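Local coordinates for protein integral membrane indolylacetylinositol arabinosyltransferase EmbB (Mycolicibacterium smegmatis MC2 155, PDB 7BVC) that probably transfers arabinose units in the cell membrane, building the arabinan of the mycobacterial cell-wall arabinogalactan, at residues G142-R147 against V162-I167. Numbering follows the deposited sequence.
Sequences GPDCQR and VGLTQI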
loop_
_atom_site.group_PDB
_atom_site.type_symbol
_atom_site.label_atom_id
_atom_site.label_comp_id
_atom_site.label_asym_id
_atom_site.label_seq_id
_atom_site.Cartn_x
_atom_site.Cartn_y
_atom_site.Cartn_z
ATOM N N GLY B 142 -6.519 56.722 -25.034
ATOM C CA GLY B 142 -6.061 58.071 -25.267
ATOM C C GLY B 142 -5.082 58.149 -26.420
ATOM O O GLY B 142 -4.503 57.145 -26.844
ATOM N N PRO B 143 -4.881 59.356 -26.960
ATOM C CA PRO B 143 -4.012 59.503 -28.135
ATOM C C PRO B 143 -2.534 59.629 -27.793
ATOM O O PRO B 143 -1.840 60.506 -28.319
ATOM C CB PRO B 143 -4.545 60.781 -28.792
ATOM C CG PRO B 143 -5.059 61.590 -27.651
ATOM C CD PRO B 143 -5.540 60.622 -26.594
ATOM N N ASP B 144 -2.042 58.756 -26.916
ATOM C CA ASP B 144 -0.623 58.700 -26.590
ATOM C C ASP B 144 -0.033 57.300 -26.613
ATOM O O ASP B 144 1.199 57.177 -26.614
ATOM C CB ASP B 144 -0.350 59.339 -25.218
ATOM C CG ASP B 144 -1.128 58.678 -24.091
ATOM O OD1 ASP B 144 -1.642 57.555 -24.269
ATOM O OD2 ASP B 144 -1.221 59.293 -23.007
ATOM N N CYS B 145 -0.863 56.264 -26.677
ATOM C CA CYS B 145 -0.354 54.893 -26.720
ATOM C C CYS B 145 0.113 54.517 -28.129
ATOM O O CYS B 145 -0.519 54.892 -29.117
ATOM C CB CYS B 145 -1.422 53.910 -26.239
ATOM S SG CYS B 145 -0.837 52.710 -25.018
ATOM N N GLN B 146 1.217 53.778 -28.220
ATOM C CA GLN B 146 1.752 53.363 -29.510
ATOM C C GLN B 146 1.624 51.866 -29.735
ATOM O O GLN B 146 1.107 51.444 -30.774
ATOM C CB GLN B 146 3.224 53.791 -29.640
ATOM C CG GLN B 146 3.446 55.293 -29.682
ATOM C CD GLN B 146 4.888 55.656 -29.978
ATOM O OE1 GLN B 146 5.708 55.784 -29.070
ATOM N NE2 GLN B 146 5.205 55.816 -31.257
ATOM N N ARG B 147 2.070 51.048 -28.782
ATOM C CA ARG B 147 2.062 49.601 -28.928
ATOM C C ARG B 147 1.880 48.971 -27.554
ATOM O O ARG B 147 1.782 49.663 -26.537
ATOM C CB ARG B 147 3.357 49.098 -29.579
ATOM C CG ARG B 147 3.529 49.450 -31.043
ATOM C CD ARG B 147 4.935 49.131 -31.511
ATOM N NE ARG B 147 5.834 50.264 -31.325
ATOM C CZ ARG B 147 6.927 50.236 -30.570
ATOM N NH1 ARG B 147 7.686 51.317 -30.456
ATOM N NH2 ARG B 147 7.263 49.125 -29.929
ATOM N N VAL B 162 4.457 51.039 -24.579
ATOM C CA VAL B 162 5.272 52.105 -25.158
ATOM C C VAL B 162 4.441 53.350 -25.435
ATOM O O VAL B 162 3.389 53.280 -26.079
ATOM C CB VAL B 162 5.955 51.621 -26.448
ATOM C CG1 VAL B 162 6.990 52.627 -26.913
ATOM C CG2 VAL B 162 6.579 50.251 -26.237
ATOM N N GLY B 163 4.913 54.494 -24.946
ATOM C CA GLY B 163 4.192 55.741 -25.022
ATOM C C GLY B 163 3.590 56.194 -23.709
ATOM O O GLY B 163 3.333 57.391 -23.540
ATOM N N LEU B 164 3.362 55.272 -22.782
ATOM C CA LEU B 164 2.771 55.575 -21.489
ATOM C C LEU B 164 3.835 55.576 -20.399
ATOM O O LEU B 164 4.849 54.880 -20.492
ATOM C CB LEU B 164 1.682 54.559 -21.137
ATOM C CG LEU B 164 0.234 54.923 -21.466
ATOM C CD1 LEU B 164 -0.002 54.894 -22.964
ATOM C CD2 LEU B 164 -0.726 53.985 -20.751
ATOM N N THR B 165 3.590 56.374 -19.365
ATOM C CA THR B 165 4.391 56.382 -18.153
ATOM C C THR B 165 3.484 56.128 -16.956
ATOM O O THR B 165 2.272 56.355 -17.014
ATOM C CB THR B 165 5.136 57.712 -17.974
ATOM O OG1 THR B 165 4.192 58.785 -17.885
ATOM C CG2 THR B 165 6.075 57.963 -19.143
ATOM N N GLN B 166 4.080 55.649 -15.869
ATOM C CA GLN B 166 3.303 55.339 -14.679
ATOM C C GLN B 166 2.736 56.611 -14.056
ATOM O O GLN B 166 3.308 57.700 -14.164
ATOM C CB GLN B 166 4.158 54.592 -13.654
ATOM C CG GLN B 166 4.839 53.350 -14.193
ATOM C CD GLN B 166 4.901 52.236 -13.168
ATOM O OE1 GLN B 166 4.193 52.265 -12.161
ATOM N NE2 GLN B 166 5.748 51.245 -13.419
ATOM N N ILE B 167 1.595 56.460 -13.389
ATOM C CA ILE B 167 0.939 57.577 -12.725
ATOM C C ILE B 167 0.750 57.354 -11.230
ATOM O O ILE B 167 0.540 58.333 -10.496
ATOM C CB ILE B 167 -0.415 57.903 -13.385
ATOM C CG1 ILE B 167 -1.355 56.700 -13.298
ATOM C CG2 ILE B 167 -0.216 58.331 -14.828
ATOM C CD1 ILE B 167 -2.782 57.012 -13.707
#
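In the concanavalin-like domain of EmbB, the disulfide-bearing loop 142-147 meets the loop 162-167 that follows strand 157-159, the centre of the contact lying about 55 Å from the centre of the chain. Pro-143 sits at the centre of an inverse gamma turn, closed by a weak hydrogen bond from Asp-144 N to Gly-142 O at 2.9 Å. Beyond it the two backbones are joined by one hydrogen bond, from Gln-146 N to Val-162 O at 3.1 Å. The N-H···O angle is 155°, and the donor lies nearly along the C=O axis. Gly-163 follows with a positive phi (106°), natural to glycine, which has no CB to press on the carbonyl oxygen of Val-162 or Asp-144. The backbones can therefore come close, with Cys-145 CA and Gly-163 CA 4.9 Å apart.

On one flank Leu-164 CD1 lies against Cys-145 SG, the sulfur bonded to Cys-85, and reaches OD1 of Asp-144 at 3.4 Å. Asp-144 and Leu-164 cross at about a right angle; Arg-139 of helix 137-140 also touches the leucine. On the other flank Val-162 and Arg-147 run side by side in the same direction. Val-162 CG1, anti to the backbone N (chi1 -170°), is 3.8 Å from Arg-147 NH1, and Val-162 CB lies over one guanidinium face, offset toward its rim. NH2 of that group forms a salt bridge with Glu-149, which probably helps orient it over the valine. Polar pairing across this surface contact thus rests on a single backbone bond, flanked by van der Waals contacts of Leu-164 with the disulfide sulfur and Val-162 with the guanidinium.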